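Local coordinates for protein RNA-dependent RNA Polymerase (Bombyx mori cytoplasmic polyhedrosis virus, PDB 6TZ0) that catalyses RNA-directed RNA synthesis, transcribing the double-stranded viral genome into plus strands and probably also making the complementary minus strands during replication, at residues A[261-266]-A[317-322]. Residues are numbered along the deposited sequence; the frame is centred on the assembly and turned at random.
Sequences LHNVGR and RALRLS
Val264 lays its CG2 methyl against the hydroxyl of Ser322, with CG2 3.8 Å from OG and 4.2 Å from the backbone O of the same serine. The torsion of the valine sets up this approach: CG1 stands anti to the backbone N (chi1 167°), which leaves CG2 beside that N and facing the serine. Ser322 OG sits between its own backbone N and carbonyl carbon (chi1 63°), a position from which it also reaches back to Ala318 O in a weak hydrogen bond of 3.3 Å. The hydroxyl therefore meets a methyl across the contact, while the weak bond to Ala318 O keeps within its own segment, one turn back along the chain.

The second touch involves the exposed Asn263, whereas Ser322 in the first is buried. Asn263 and Leu319 approach at a slant, the amide ND2 coming within 4.0 Å of the leucine CD1. The closest CA pairs, Val264 with Ser322 at 6.6 Å and Asn263 with Leu319 at 7.5 Å, match the two side-chain meetings.

Both segments are where helices give out. Gly265 leaves helix 257-264 with a positive phi of 94°, and Leu321 is the first residue to break from helical angles after helix 309-320. Helix 325-339 meets both partners of the first touch, through Val328 on Val264 and Asp327 on Ser322, while Trp256 touches Leu319.

With 140 Å² buried in total and methyl groups set against a hydroxyl and an amide, the evidence implies a light van der Waals meeting between the ends of helices 257-264 and 309-320, without polar pairing between them.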
loop_
_atom_site.group_PDB
_atom_site.type_symbol
_atom_site.label_atom_id
_atom_site.label_comp_id
_atom_site.label_asym_id
_atom_site.label_seq_id
_atom_site.Cartn_x
_atom_site.Cartn_y
_atom_site.Cartn_z
ATOM N N LEU A 261 -10.444 24.395 26.113
ATOM C CA LEU A 261 -10.046 25.613 25.429
ATOM C C LEU A 261 -11.216 26.574 25.269
ATOM O O LEU A 261 -11.006 27.789 25.204
ATOM C CB LEU A 261 -9.447 25.249 24.075
ATOM C CG LEU A 261 -8.628 26.275 23.302
ATOM C CD1 LEU A 261 -7.337 26.582 24.036
ATOM C CD2 LEU A 261 -8.338 25.717 21.945
ATOM N N HIS A 262 -12.445 26.051 25.207
ATOM C CA HIS A 262 -13.634 26.891 25.313
ATOM C C HIS A 262 -13.696 27.603 26.658
ATOM O O HIS A 262 -13.921 28.816 26.718
ATOM C CB HIS A 262 -14.887 26.049 25.108
ATOM C CG HIS A 262 -16.155 26.763 25.451
ATOM N ND1 HIS A 262 -16.689 27.757 24.664
ATOM C CD2 HIS A 262 -16.995 26.628 26.503
ATOM C CE1 HIS A 262 -17.802 28.204 25.213
ATOM N NE2 HIS A 262 -18.011 27.534 26.330
ATOM N N ASN A 263 -13.501 26.863 27.751
ATOM C CA ASN A 263 -13.577 27.483 29.071
ATOM C C ASN A 263 -12.381 28.364 29.403
ATOM O O ASN A 263 -12.450 29.098 30.394
ATOM C CB ASN A 263 -13.747 26.425 30.161
ATOM C CG ASN A 263 -15.157 25.886 30.232
ATOM O OD1 ASN A 263 -16.123 26.634 30.113
ATOM N ND2 ASN A 263 -15.283 24.588 30.440
ATOM N N VAL A 264 -11.291 28.302 28.630
ATOM C CA VAL A 264 -10.201 29.268 28.804
ATOM C C VAL A 264 -10.677 30.688 28.511
ATOM O O VAL A 264 -10.428 31.614 29.290
ATOM C CB VAL A 264 -8.990 28.878 27.937
ATOM C CG1 VAL A 264 -7.983 30.009 27.863
ATOM C CG2 VAL A 264 -8.316 27.684 28.534
ATOM N N GLY A 265 -11.383 30.881 27.400
ATOM C CA GLY A 265 -11.991 32.157 27.088
ATOM C C GLY A 265 -11.175 33.086 26.223
ATOM O O GLY A 265 -11.672 33.523 25.182
ATOM N N ARG A 266 -9.944 33.402 26.603
ATOM C CA ARG A 266 -9.114 34.318 25.836
ATOM C C ARG A 266 -7.760 33.676 25.611
ATOM O O ARG A 266 -7.232 33.005 26.498
ATOM C CB ARG A 266 -8.925 35.660 26.552
ATOM C CG ARG A 266 -10.179 36.486 26.712
ATOM C CD ARG A 266 -10.621 37.056 25.380
ATOM N NE ARG A 266 -11.760 37.960 25.519
ATOM C CZ ARG A 266 -13.031 37.581 25.443
ATOM N NH1 ARG A 266 -13.339 36.310 25.230
ATOM N NH2 ARG A 266 -13.999 38.475 25.582
ATOM N N ARG A 317 -9.937 18.060 36.452
ATOM C CA ARG A 317 -8.894 18.960 36.935
ATOM C C ARG A 317 -8.293 19.788 35.805
ATOM O O ARG A 317 -8.044 20.987 35.968
ATOM C CB ARG A 317 -7.813 18.132 37.622
ATOM C CG ARG A 317 -6.694 18.916 38.234
ATOM C CD ARG A 317 -5.714 17.984 38.912
ATOM N NE ARG A 317 -4.606 18.718 39.497
ATOM C CZ ARG A 317 -4.633 19.243 40.716
ATOM N NH1 ARG A 317 -3.589 19.911 41.174
ATOM N NH2 ARG A 317 -5.710 19.109 41.473
ATOM N N ALA A 318 -8.054 19.162 34.652
ATOM C CA ALA A 318 -7.528 19.887 33.497
ATOM C C ALA A 318 -8.563 20.842 32.912
ATOM O O ALA A 318 -8.205 21.898 32.379
ATOM C CB ALA A 318 -7.061 18.900 32.433
ATOM N N LEU A 319 -9.843 20.475 32.979
ATOM C CA LEU A 319 -10.921 21.370 32.562
ATOM C C LEU A 319 -10.986 22.610 33.440
ATOM O O LEU A 319 -11.287 23.706 32.957
ATOM C CB LEU A 319 -12.263 20.636 32.599
ATOM C CG LEU A 319 -12.897 20.016 31.355
ATOM C CD1 LEU A 319 -13.303 21.129 30.437
ATOM C CD2 LEU A 319 -11.981 19.058 30.633
ATOM N N ARG A 320 -10.715 22.463 34.737
ATOM C CA ARG A 320 -10.898 23.599 35.635
ATOM C C ARG A 320 -9.650 24.469 35.733
ATOM O O ARG A 320 -9.742 25.697 35.645
ATOM C CB ARG A 320 -11.320 23.110 37.014
ATOM C CG ARG A 320 -12.675 22.453 37.012
ATOM C CD ARG A 320 -13.746 23.473 36.706
ATOM N NE ARG A 320 -15.086 22.908 36.795
ATOM C CZ ARG A 320 -16.196 23.592 36.540
ATOM N NH1 ARG A 320 -17.380 23.006 36.645
ATOM N NH2 ARG A 320 -16.121 24.865 36.181
ATOM N N LEU A 321 -8.476 23.868 35.911
ATOM C CA LEU A 321 -7.286 24.603 36.323
ATOM C C LEU A 321 -6.467 25.144 35.156
ATOM O O LEU A 321 -5.311 25.530 35.355
ATOM C CB LEU A 321 -6.403 23.726 37.207
ATOM C CG LEU A 321 -6.957 23.337 38.572
ATOM C CD1 LEU A 321 -5.987 22.419 39.277
ATOM C CD2 LEU A 321 -7.227 24.568 39.405
ATOM N N SER A 322 -7.029 25.193 33.957
ATOM C CA SER A 322 -6.333 25.731 32.798
ATOM C C SER A 322 -6.743 27.181 32.586
ATOM O O SER A 322 -7.929 27.517 32.672
ATOM C CB SER A 322 -6.627 24.899 31.552
ATOM O OG SER A 322 -8.002 24.949 31.224
#